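Local coordinates for protein putative oxidoreductase (Mycobacterium avium, PDB 3QHA) that probably acts as an NAD(P)-dependent oxidoreductase of the 3-hydroxyisobutyrate dehydrogenase-like family, pairing a Rossmann-fold domain with an all-helical C-terminal domain, at residues B[33-38]-B[57-62]; B[21-26]-B[49-54]; B[230-235]-B[242-247]; B[257-262]-B[274-279]. All blocks are in the same frame, centred on the assembly; numbering follows the deposited sequence.

Contact 1 (B[33-38]-B[57-62])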
loop_
_atom_site.group_PDB
_atom_site.type_symbol
_atom_site.label_atom_id
_atom_site.label_comp_id
_atom_site.label_asym_id
_atom_site.label_seq_id
_atom_site.Cartn_x
_atom_site.Cartn_y
_atom_site.Cartn_z
ATOM N N ARG B 33 -20.013 12.624 11.841
ATOM C CA ARG B 33 -19.922 11.430 12.688
ATOM C C ARG B 33 -20.186 11.793 14.152
ATOM O O ARG B 33 -20.842 11.046 14.876
ATOM C CB ARG B 33 -18.543 10.769 12.538
ATOM C CG ARG B 33 -18.215 9.688 13.567
ATOM C CD ARG B 33 -19.117 8.470 13.418
ATOM N NE ARG B 33 -18.803 7.428 14.395
ATOM C CZ ARG B 33 -19.490 6.296 14.545
ATOM N NH1 ARG B 33 -20.550 6.039 13.784
ATOM N NH2 ARG B 33 -19.117 5.412 15.466
ATOM N N MET B 34 -19.682 12.951 14.571
ATOM C CA MET B 34 -19.852 13.425 15.947
ATOM C C MET B 34 -21.287 13.821 16.329
ATOM O O MET B 34 -21.572 13.992 17.515
ATOM C CB MET B 34 -18.911 14.597 16.223
ATOM C CG MET B 34 -17.449 14.216 16.224
ATOM S SD MET B 34 -16.386 15.615 16.597
ATOM C CE MET B 34 -14.771 14.920 16.248
ATOM N N THR B 35 -22.189 13.967 15.356
ATOM C CA THR B 35 -23.600 14.213 15.684
ATOM C C THR B 35 -24.234 12.993 16.363
ATOM O O THR B 35 -25.279 13.108 17.006
ATOM C CB THR B 35 -24.444 14.596 14.447
ATOM O OG1 THR B 35 -24.365 13.561 13.462
ATOM C CG2 THR B 35 -23.961 15.913 13.853
ATOM N N GLU B 36 -23.592 11.835 16.215
ATOM C CA GLU B 36 -24.044 10.593 16.842
ATOM C C GLU B 36 -23.475 10.395 18.257
ATOM O O GLU B 36 -23.929 9.517 18.991
ATOM C CB GLU B 36 -23.692 9.400 15.943
ATOM C CG GLU B 36 -24.498 9.367 14.644
ATOM C CD GLU B 36 -23.783 8.648 13.512
ATOM O OE1 GLU B 36 -23.388 9.322 12.533
ATOM O OE2 GLU B 36 -23.613 7.412 13.601
ATOM N N TRP B 37 -22.484 11.208 18.628
ATOM C CA TRP B 37 -21.933 11.218 19.988
ATOM C C TRP B 37 -23.004 11.731 20.954
ATOM O O TRP B 37 -23.668 12.724 20.655
ATOM C CB TRP B 37 -20.686 12.111 20.033
ATOM C CG TRP B 37 -20.048 12.320 21.388
ATOM C CD1 TRP B 37 -20.029 13.481 22.108
ATOM C CD2 TRP B 37 -19.299 11.365 22.153
ATOM N NE1 TRP B 37 -19.336 13.302 23.281
ATOM C CE2 TRP B 37 -18.875 12.014 23.332
ATOM C CE3 TRP B 37 -18.953 10.021 21.959
ATOM C CZ2 TRP B 37 -18.124 11.366 24.316
ATOM C CZ3 TRP B 37 -18.206 9.376 22.940
ATOM C CH2 TRP B 37 -17.801 10.052 24.103
ATOM N N PRO B 38 -23.195 11.048 22.103
ATOM C CA PRO B 38 -24.215 11.494 23.063
ATOM C C PRO B 38 -24.015 12.922 23.576
ATOM O O PRO B 38 -24.990 13.619 23.849
ATOM C CB PRO B 38 -24.085 10.487 24.212
ATOM C CG PRO B 38 -23.507 9.279 23.590
ATOM C CD PRO B 38 -22.584 9.771 22.519
ATOM N N ALA B 57 -28.020 17.352 9.973
ATOM C CA ALA B 57 -27.547 16.104 10.570
ATOM C C ALA B 57 -27.735 16.101 12.093
ATOM O O ALA B 57 -27.514 15.076 12.742
ATOM C CB ALA B 57 -26.084 15.882 10.223
ATOM N N GLY B 58 -28.128 17.244 12.657
ATOM C CA GLY B 58 -28.420 17.362 14.091
ATOM C C GLY B 58 -27.366 18.084 14.917
ATOM O O GLY B 58 -27.411 18.046 16.149
ATOM N N ALA B 59 -26.417 18.741 14.253
ATOM C CA ALA B 59 -25.386 19.506 14.952
ATOM C C ALA B 59 -25.950 20.859 15.374
ATOM O O ALA B 59 -26.844 21.395 14.718
ATOM C CB ALA B 59 -24.172 19.697 14.055
ATOM N N THR B 60 -25.440 21.402 16.475
ATOM C CA THR B 60 -25.762 22.773 16.866
ATOM C C THR B 60 -24.833 23.708 16.103
ATOM O O THR B 60 -23.654 23.405 15.922
ATOM C CB THR B 60 -25.599 23.002 18.381
ATOM O OG1 THR B 60 -26.361 22.027 19.102
ATOM C CG2 THR B 60 -26.070 24.400 18.768
ATOM N N LEU B 61 -25.369 24.837 15.649
ATOM C CA LEU B 61 -24.604 25.778 14.839
ATOM C C LEU B 61 -24.167 26.971 15.671
ATOM O O LEU B 61 -25.001 27.723 16.178
ATOM C CB LEU B 61 -25.432 26.252 13.642
ATOM C CG LEU B 61 -25.918 25.170 12.673
ATOM C CD1 LEU B 61 -26.509 25.810 11.428
ATOM C CD2 LEU B 61 -24.800 24.210 12.298
ATOM N N ALA B 62 -22.854 27.135 15.812
ATOM C CA ALA B 62 -22.295 28.273 16.532
ATOM C C ALA B 62 -22.376 29.529 15.673
ATOM O O ALA B 62 -22.421 29.455 14.444
ATOM C CB ALA B 62 -20.852 27.997 16.933
#

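Contact 2 (B[21-26]-B[49-54])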
loop_
_atom_site.group_PDB
_atom_site.type_symbol
_atom_site.label_atom_id
_atom_site.label_comp_id
_atom_site.label_asym_id
_atom_site.label_seq_id
_atom_site.Cartn_x
_atom_site.Cartn_y
_atom_site.Cartn_z
ATOM N N ILE B 21 -14.427 23.180 14.541
ATOM C CA ILE B 21 -14.146 24.353 13.721
ATOM C C ILE B 21 -13.476 23.907 12.420
ATOM O O ILE B 21 -12.423 23.263 12.450
ATOM C CB ILE B 21 -13.253 25.359 14.471
ATOM C CG1 ILE B 21 -13.965 25.849 15.739
ATOM C CG2 ILE B 21 -12.904 26.542 13.573
ATOM C CD1 ILE B 21 -13.127 26.764 16.594
ATOM N N GLY B 22 -14.104 24.247 11.292
ATOM C CA GLY B 22 -13.633 23.852 9.960
ATOM C C GLY B 22 -14.401 22.661 9.408
ATOM O O GLY B 22 -14.152 21.524 9.805
ATOM N N LEU B 23 -15.330 22.925 8.490
ATOM C CA LEU B 23 -16.196 21.888 7.918
ATOM C C LEU B 23 -15.888 21.657 6.436
ATOM O O LEU B 23 -16.788 21.653 5.594
ATOM C CB LEU B 23 -17.671 22.269 8.098
ATOM C CG LEU B 23 -18.137 22.510 9.538
ATOM C CD1 LEU B 23 -19.581 22.988 9.565
ATOM C CD2 LEU B 23 -17.976 21.256 10.376
ATOM N N GLY B 24 -14.609 21.463 6.129
ATOM C CA GLY B 24 -14.167 21.167 4.769
ATOM C C GLY B 24 -14.329 19.695 4.438
ATOM O O GLY B 24 -15.151 19.001 5.042
ATOM N N ASN B 25 -13.532 19.209 3.491
ATOM C CA ASN B 25 -13.683 17.837 2.995
ATOM C C ASN B 25 -13.336 16.741 4.008
ATOM O O ASN B 25 -13.760 15.595 3.840
ATOM C CB ASN B 25 -12.891 17.641 1.693
ATOM C CG ASN B 25 -13.564 18.300 0.492
ATOM O OD1 ASN B 25 -14.760 18.604 0.516
ATOM N ND2 ASN B 25 -12.794 18.516 -0.567
ATOM N N MET B 26 -12.574 17.088 5.047
ATOM C CA MET B 26 -12.321 16.169 6.166
ATOM C C MET B 26 -13.081 16.577 7.432
ATOM O O MET B 26 -13.614 15.720 8.139
ATOM C CB MET B 26 -10.822 16.065 6.461
ATOM C CG MET B 26 -10.060 15.134 5.518
ATOM S SD MET B 26 -10.561 13.391 5.583
ATOM C CE MET B 26 -10.308 13.021 7.318
ATOM N N GLU B 49 -22.813 27.321 3.367
ATOM C CA GLU B 49 -23.070 26.055 2.668
ATOM C C GLU B 49 -22.352 24.860 3.302
ATOM O O GLU B 49 -22.735 23.713 3.067
ATOM C CB GLU B 49 -22.741 26.154 1.166
ATOM C CG GLU B 49 -21.248 26.199 0.794
ATOM C CD GLU B 49 -20.655 27.603 0.793
ATOM O OE1 GLU B 49 -21.331 28.556 1.240
ATOM O OE2 GLU B 49 -19.501 27.754 0.339
ATOM N N ALA B 50 -21.315 25.127 4.094
ATOM C CA ALA B 50 -20.663 24.088 4.891
ATOM C C ALA B 50 -21.477 23.770 6.148
ATOM O O ALA B 50 -21.516 22.622 6.592
ATOM C CB ALA B 50 -19.249 24.513 5.269
ATOM N N MET B 51 -22.127 24.791 6.707
ATOM C CA MET B 51 -22.881 24.666 7.960
ATOM C C MET B 51 -24.197 23.900 7.817
ATOM O O MET B 51 -24.538 23.084 8.673
ATOM C CB MET B 51 -23.190 26.058 8.529
ATOM C CG MET B 51 -21.963 26.861 8.938
ATOM S SD MET B 51 -21.361 26.412 10.574
ATOM C CE MET B 51 -22.436 27.410 11.604
ATOM N N THR B 52 -24.936 24.173 6.744
ATOM C CA THR B 52 -26.317 23.697 6.610
ATOM C C THR B 52 -26.468 22.165 6.653
ATOM O O THR B 52 -27.344 21.660 7.357
ATOM C CB THR B 52 -26.994 24.280 5.342
ATOM O OG1 THR B 52 -26.856 25.706 5.341
ATOM C CG2 THR B 52 -28.471 23.914 5.299
ATOM N N PRO B 53 -25.619 21.424 5.911
ATOM C CA PRO B 53 -25.601 19.958 6.019
ATOM C C PRO B 53 -25.428 19.440 7.450
ATOM O O PRO B 53 -26.113 18.498 7.850
ATOM C CB PRO B 53 -24.391 19.565 5.170
ATOM C CG PRO B 53 -24.289 20.631 4.156
ATOM C CD PRO B 53 -24.736 21.896 4.827
ATOM N N LEU B 54 -24.510 20.045 8.201
ATOM C CA LEU B 54 -24.309 19.696 9.610
ATOM C C LEU B 54 -25.535 20.038 10.452
ATOM O O LEU B 54 -25.861 19.319 11.397
ATOM C CB LEU B 54 -23.069 20.391 10.186
ATOM C CG LEU B 54 -21.745 19.626 10.073
ATOM C CD1 LEU B 54 -21.798 18.326 10.873
ATOM C CD2 LEU B 54 -21.395 19.358 8.616
#

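Contact 3 (B[230-235]-B[242-247])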
loop_
_atom_site.group_PDB
_atom_site.type_symbol
_atom_site.label_atom_id
_atom_site.label_comp_id
_atom_site.label_asym_id
_atom_site.label_seq_id
_atom_site.Cartn_x
_atom_site.Cartn_y
_atom_site.Cartn_z
ATOM N N MET B 230 6.334 -3.346 8.126
ATOM C CA MET B 230 6.568 -2.512 9.305
ATOM C C MET B 230 6.129 -3.264 10.559
ATOM O O MET B 230 5.134 -2.919 11.200
ATOM C CB MET B 230 5.832 -1.173 9.172
ATOM C CG MET B 230 6.118 -0.442 7.863
ATOM S SD MET B 230 5.149 1.068 7.647
ATOM C CE MET B 230 6.070 2.215 8.665
ATOM N N VAL B 231 6.898 -4.297 10.896
ATOM C CA VAL B 231 6.575 -5.196 11.999
ATOM C C VAL B 231 7.792 -5.411 12.910
ATOM O O VAL B 231 7.972 -6.488 13.476
ATOM C CB VAL B 231 6.032 -6.546 11.466
ATOM C CG1 VAL B 231 4.731 -6.323 10.696
ATOM C CG2 VAL B 231 7.067 -7.242 10.580
ATOM N N ARG B 232 8.606 -4.365 13.058
ATOM C CA ARG B 232 9.795 -4.400 13.913
ATOM C C ARG B 232 9.749 -3.350 15.026
ATOM O O ARG B 232 9.285 -2.232 14.815
ATOM C CB ARG B 232 11.050 -4.168 13.078
ATOM C CG ARG B 232 11.386 -5.295 12.115
ATOM C CD ARG B 232 12.831 -5.184 11.664
ATOM N NE ARG B 232 12.986 -4.348 10.481
ATOM C CZ ARG B 232 14.097 -3.696 10.139
ATOM N NH1 ARG B 232 14.106 -2.978 9.026
ATOM N NH2 ARG B 232 15.192 -3.739 10.893
ATOM N N ASP B 233 10.255 -3.723 16.202
ATOM C CA ASP B 233 10.330 -2.822 17.359
ATOM C C ASP B 233 11.368 -1.719 17.177
ATOM O O ASP B 233 11.188 -0.598 17.658
ATOM C CB ASP B 233 10.685 -3.606 18.628
ATOM C CG ASP B 233 9.554 -4.500 19.110
ATOM O OD1 ASP B 233 8.564 -4.676 18.368
ATOM O OD2 ASP B 233 9.662 -5.028 20.240
ATOM N N ASN B 234 12.465 -2.059 16.506
ATOM C CA ASN B 234 13.589 -1.149 16.312
ATOM C C ASN B 234 14.287 -1.468 14.994
ATOM O O ASN B 234 13.957 -2.461 14.349
ATOM C CB ASN B 234 14.565 -1.275 17.484
ATOM C CG ASN B 234 15.057 -2.700 17.682
ATOM O OD1 ASN B 234 15.682 -3.278 16.791
ATOM N ND2 ASN B 234 14.778 -3.273 18.850
ATOM N N MET B 235 15.254 -0.645 14.598
ATOM C CA MET B 235 15.908 -0.818 13.296
ATOM C C MET B 235 17.258 -1.547 13.365
ATOM O O MET B 235 18.094 -1.409 12.470
ATOM C CB MET B 235 16.049 0.536 12.595
ATOM C CG MET B 235 14.709 1.197 12.297
ATOM S SD MET B 235 13.606 0.123 11.354
ATOM C CE MET B 235 14.343 0.224 9.721
ATOM N N ASN B 242 16.208 -14.563 14.936
ATOM C CA ASN B 242 15.041 -13.682 14.939
ATOM C C ASN B 242 13.945 -14.336 14.108
ATOM O O ASN B 242 14.212 -14.836 13.010
ATOM C CB ASN B 242 15.393 -12.303 14.368
ATOM C CG ASN B 242 14.287 -11.269 14.580
ATOM O OD1 ASN B 242 13.180 -11.403 14.057
ATOM N ND2 ASN B 242 14.596 -10.221 15.337
ATOM N N PHE B 243 12.722 -14.347 14.633
ATOM C CA PHE B 243 11.589 -14.954 13.926
ATOM C C PHE B 243 11.352 -14.345 12.548
ATOM O O PHE B 243 10.817 -15.007 11.661
ATOM C CB PHE B 243 10.312 -14.849 14.760
ATOM C CG PHE B 243 10.258 -15.825 15.887
ATOM C CD1 PHE B 243 9.913 -17.142 15.649
ATOM C CD2 PHE B 243 10.565 -15.439 17.179
ATOM C CE1 PHE B 243 9.863 -18.054 16.682
ATOM C CE2 PHE B 243 10.518 -16.351 18.218
ATOM C CZ PHE B 243 10.167 -17.660 17.968
ATOM N N LEU B 244 11.750 -13.088 12.372
ATOM C CA LEU B 244 11.618 -12.415 11.083
ATOM C C LEU B 244 12.813 -12.625 10.146
ATOM O O LEU B 244 12.762 -12.192 8.997
ATOM C CB LEU B 244 11.391 -10.912 11.288
ATOM C CG LEU B 244 10.105 -10.502 12.010
ATOM C CD1 LEU B 244 10.075 -8.995 12.235
ATOM C CD2 LEU B 244 8.884 -10.950 11.230
ATOM N N TYR B 245 13.868 -13.298 10.604
ATOM C CA TYR B 245 15.106 -13.393 9.819
ATOM C C TYR B 245 14.930 -14.111 8.482
ATOM O O TYR B 245 15.242 -13.543 7.436
ATOM C CB TYR B 245 16.218 -14.063 10.629
ATOM C CG TYR B 245 17.555 -14.163 9.909
ATOM C CD1 TYR B 245 18.463 -13.108 9.929
ATOM C CD2 TYR B 245 17.916 -15.327 9.231
ATOM C CE1 TYR B 245 19.694 -13.204 9.280
ATOM C CE2 TYR B 245 19.142 -15.431 8.580
ATOM C CZ TYR B 245 20.024 -14.367 8.608
ATOM O OH TYR B 245 21.238 -14.470 7.965
ATOM N N GLN B 246 14.445 -15.351 8.507
ATOM C CA GLN B 246 14.296 -16.115 7.260
ATOM C C GLN B 246 13.249 -15.501 6.322
ATOM O O GLN B 246 13.471 -15.451 5.116
ATOM C CB GLN B 246 13.995 -17.599 7.525
ATOM C CG GLN B 246 15.203 -18.412 7.998
ATOM C CD GLN B 246 16.338 -18.483 6.976
ATOM O OE1 GLN B 246 16.116 -18.390 5.766
ATOM N NE2 GLN B 246 17.562 -18.660 7.469
ATOM N N PRO B 247 12.111 -15.032 6.865
ATOM C CA PRO B 247 11.152 -14.332 6.006
ATOM C C PRO B 247 11.708 -13.066 5.344
ATOM O O PRO B 247 11.475 -12.852 4.155
ATOM C CB PRO B 247 10.012 -13.981 6.964
ATOM C CG PRO B 247 10.084 -15.018 8.015
ATOM C CD PRO B 247 11.535 -15.330 8.190
#

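Contact 4 (B[257-262]-B[274-279])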
loop_
_atom_site.group_PDB
_atom_site.type_symbol
_atom_site.label_atom_id
_atom_site.label_comp_id
_atom_site.label_asym_id
_atom_site.label_seq_id
_atom_site.Cartn_x
_atom_site.Cartn_y
_atom_site.Cartn_z
ATOM N N LYS B 257 15.991 -9.487 -6.821
ATOM C CA LYS B 257 15.811 -10.136 -8.115
ATOM C C LYS B 257 14.793 -9.374 -8.976
ATOM O O LYS B 257 15.075 -9.066 -10.136
ATOM C CB LYS B 257 15.412 -11.607 -7.942
ATOM C CG LYS B 257 15.201 -12.378 -9.251
ATOM C CD LYS B 257 16.414 -12.317 -10.183
ATOM C CE LYS B 257 16.220 -13.211 -11.401
ATOM N NZ LYS B 257 17.189 -12.920 -12.498
ATOM N N ASP B 258 13.628 -9.054 -8.414
ATOM C CA ASP B 258 12.602 -8.314 -9.169
ATOM C C ASP B 258 13.051 -6.894 -9.524
ATOM O O ASP B 258 12.816 -6.433 -10.644
ATOM C CB ASP B 258 11.262 -8.275 -8.419
ATOM C CG ASP B 258 10.465 -9.569 -8.562
ATOM O OD1 ASP B 258 10.849 -10.436 -9.375
ATOM O OD2 ASP B 258 9.440 -9.716 -7.862
ATOM N N LEU B 259 13.701 -6.211 -8.584
ATOM C CA LEU B 259 14.200 -4.857 -8.837
ATOM C C LEU B 259 15.258 -4.842 -9.942
ATOM O O LEU B 259 15.222 -3.981 -10.820
ATOM C CB LEU B 259 14.746 -4.212 -7.556
ATOM C CG LEU B 259 13.675 -3.720 -6.574
ATOM C CD1 LEU B 259 14.297 -3.276 -5.255
ATOM C CD2 LEU B 259 12.856 -2.588 -7.182
ATOM N N SER B 260 16.179 -5.803 -9.912
ATOM C CA SER B 260 17.209 -5.900 -10.945
ATOM C C SER B 260 16.592 -6.164 -12.316
ATOM O O SER B 260 16.983 -5.542 -13.306
ATOM C CB SER B 260 18.227 -6.992 -10.607
ATOM O OG SER B 260 17.609 -8.264 -10.557
ATOM N N LEU B 261 15.628 -7.082 -12.367
ATOM C CA LEU B 261 14.893 -7.354 -13.604
ATOM C C LEU B 261 14.130 -6.118 -14.073
ATOM O O LEU B 261 14.112 -5.811 -15.265
ATOM C CB LEU B 261 13.924 -8.528 -13.427
ATOM C CG LEU B 261 14.546 -9.929 -13.400
ATOM C CD1 LEU B 261 13.508 -10.964 -13.000
ATOM C CD2 LEU B 261 15.162 -10.284 -14.746
ATOM N N ALA B 262 13.510 -5.412 -13.133
ATOM C CA ALA B 262 12.773 -4.191 -13.455
ATOM C C ALA B 262 13.711 -3.116 -14.005
ATOM O O ALA B 262 13.362 -2.411 -14.949
ATOM C CB ALA B 262 12.028 -3.676 -12.235
ATOM N N PRO B 274 14.892 6.029 -11.215
ATOM C CA PRO B 274 15.775 6.418 -10.115
ATOM C C PRO B 274 15.319 5.985 -8.714
ATOM O O PRO B 274 16.165 5.629 -7.893
ATOM C CB PRO B 274 15.832 7.948 -10.232
ATOM C CG PRO B 274 14.579 8.323 -10.943
ATOM C CD PRO B 274 14.319 7.203 -11.897
ATOM N N LEU B 275 14.015 6.016 -8.434
ATOM C CA LEU B 275 13.515 5.522 -7.141
ATOM C C LEU B 275 13.815 4.030 -6.988
ATOM O O LEU B 275 14.237 3.583 -5.921
ATOM C CB LEU B 275 12.010 5.771 -6.977
ATOM C CG LEU B 275 11.563 7.182 -6.592
ATOM C CD1 LEU B 275 10.052 7.328 -6.772
ATOM C CD2 LEU B 275 11.963 7.509 -5.161
ATOM N N ALA B 276 13.608 3.273 -8.063
ATOM C CA ALA B 276 13.888 1.836 -8.074
ATOM C C ALA B 276 15.376 1.523 -7.887
ATOM O O ALA B 276 15.723 0.567 -7.191
ATOM C CB ALA B 276 13.374 1.206 -9.363
ATOM N N ARG B 277 16.248 2.319 -8.504
ATOM C CA ARG B 277 17.696 2.145 -8.348
ATOM C C ARG B 277 18.096 2.312 -6.885
ATOM O O ARG B 277 18.825 1.490 -6.335
ATOM C CB ARG B 277 18.464 3.148 -9.213
ATOM N N LEU B 278 17.599 3.376 -6.265
ATOM C CA LEU B 278 17.869 3.662 -4.859
ATOM C C LEU B 278 17.292 2.572 -3.950
ATOM O O LEU B 278 17.933 2.164 -2.980
ATOM C CB LEU B 278 17.292 5.033 -4.489
ATOM C CG LEU B 278 17.852 5.764 -3.271
ATOM C CD1 LEU B 278 19.374 5.880 -3.333
ATOM C CD2 LEU B 278 17.209 7.144 -3.168
ATOM N N ALA B 279 16.092 2.096 -4.274
ATOM C CA ALA B 279 15.468 1.001 -3.531
ATOM C C ALA B 279 16.319 -0.263 -3.612
ATOM O O ALA B 279 16.562 -0.924 -2.599
ATOM C CB ALA B 279 14.065 0.729 -4.063
#

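Contact 1 (B[33-38]-B[57-62])
T35 meets the turn A57-A59 with all three atoms of its side chain, and the contact consists of little else. Its CB comes to 3.5 Å from the carbonyl oxygen A57 O, while its methyl reaches further along the turn: CG2 is 3.8 Å from both A59 N and A59 CB. The same methyl is 4.2 Å from A57 CB, and it therefore touches both alanine methyls. T35 OG1 also faces this side, 3.6 Å from A57 O, but no hydrogen bond joins the two. The hydroxyl is turned back instead to T32, in the last turn of helix 27-33, and is hydrogen-bonded to its carbonyl oxygen. With chi1 at 58°, OG1 lies between the backbone N and the carbonyl carbon, and the methyl is the branch left to reach A59.

The partner surface is shaped by a Schellman motif. G58, with phi 105°, ends the helix 48-55 region in the positive-phi conformation suited to glycine, and the chain then turns into strand 60-61. That short strand pairs in parallel with strand 41-44, whose V41 touches both T35 and A59. On the far side of the 33-38 turn, R33 and E36 form a salt bridge with each other.

No hydrogen bond crosses between 33-38 and 57-62. The segment after helix 27-33 meets the turn leading into edge strand 60-61 through a small van der Waals contact near the surface, in which a threonine spends its hydroxyl on the preceding turn and offers its methyl to the neighbouring one.

Contact 2 (B[21-26]-B[49-54])
L23 and A50 bring their CA atoms to 5.8 Å, where the glycine-rich turn after strand 18-21 passes helix 48-55 closely enough for one leucine to fill the gap. L23 CB packs on A50 CB at 3.9 Å. Further out, its CD1 branch lies against the helix backbone, 3.6 Å from A50 O, and CD1 also touches M51 SD at 4.0 Å and L54 CG, likewise at 4.0 Å. The second branch, CD2, touches L54 CG as well, and the two leucines meet at a slant, the fork of L23 straddling the branch point of L54. In M51, chi1 and a bent chi2 (-82°) bring the sulfur to the leucine although its CB starts out pointing away.

G22 and G24 fit the GxGxxG pattern of Rossmann-type dinucleotide-binding turns, which in relatives lie close to the cofactor pyrophosphate, with L23 as the residue between them.

No hydrogen bond crosses the contact; methyls pack on methyls and on backbone carbonyl oxygens. L23, a residue of the turn, is thereby tucked against helix 48-55, while its backbone N is hydrogen-bonded to D45 OD1, just after strand 41-44.

Contact 3 (B[230-235]-B[242-247])
L244 reaches from the turn leading into helix 245-268 toward the loop at V231 and R232, and its path can be followed atom by atom. CB leaves the backbone in the direction of that loop. CG then stands anti to the carbonyl carbon (chi1 -64°), and the chain forks toward the partner. CD1 does most of the touching: it lies 3.5 Å from V231 O, 3.9 Å from V231 CG2 and 3.9 Å from R232 CG, in the angle between a carbonyl, a methyl and the aliphatic stem of the arginine. CD2 makes one longer contact, 4.2 Å to V231 CG2.

The leucine is held at its backbone by N242, whose OD1 accepts from L244 N at 2.8 Å. The N-H points nearly straight at the oxygen (160°) and meets a lone pair in the carbonyl plane, a capping bond ahead of the helix. R232 bends at chi3, and M235 SD lies over one face of its guanidinium, offset toward the rim.

Much of the 230-235 loop also faces the second subunit, where D233 OD1 bonds to Q210 of that chain and M230 O to R217 of that chain. No hydrogen bond crosses between the two segments: the leucine packs on a carbonyl oxygen and aliphatic carbons, and that oxygen, V231 O, has a weak hydrogen bond to the same Q210 of the partner chain.

Contact 4 (B[257-262]-B[274-279])
This is an apolar helix-to-helix contact in the C-terminal domain, joining the middle of helix 245-268 to the first turns of helix 274-286, the next helix in the chain. The backbones come nearest at L259 and A276, whose CA atoms are 6.7 Å apart. One leucine supplies the contact from the first helix, and two alanines one turn apart receive it. L259 CD1 lies 4.0 Å from A279 C and 4.2 Å from A279 CB, close to the backbone of that residue. L259 CD2 is turned to A276, 4.4 Å from its CB and 4.3 Å from its carbonyl oxygen. With chi1 at -76° and chi2 at 172°, the side chain is extended across the gap, and its two methyls divide between the two alanines. The small methyls of A276 and A279 allow the backbones to approach, yet all these distances are those of ordinary, rather loose, van der Waals contact.

The polar partners named here lie beside the contact. The backbone N atoms of L275 and A276, in the opening turn of their helix, are hydrogen-bonded to the carboxylate of E197 on helix 176-204. D258, next to L259 in sequence, faces the second subunit, where it forms a salt bridge with K181 of that chain and a hydrogen bond with N185 of that chain. Within the pair, Y280, next after A279, extends the packing on L259. Around it stand two neighbours: helix 176-204, bonded to the start of the second helix, and the partner subunit, which packs on both segments.

In the fold
From the N terminus, 21-26 opens contact 2 and 33-38 opens contact 1 before either closes; 49-54 then closes contact 2 and 57-62 contact 1, so the two loops cross. Contact 2 ties the glycine-rich turn to helix 48-55, contact 1 ties the segment after helix 27-33 to the turn leading to strand 60-61, and they touch, A59 N probably hydrogen-bonding to L54 O. Contacts 3 and 4 follow in series in the helical domain, one closing a short loop before helix 245-268 and the other the hairpin between that helix and helix 274-286. Their centres are about 22 Å apart, both meet the second subunit, and the centres of contacts 2 and 4 lie about 44 Å apart.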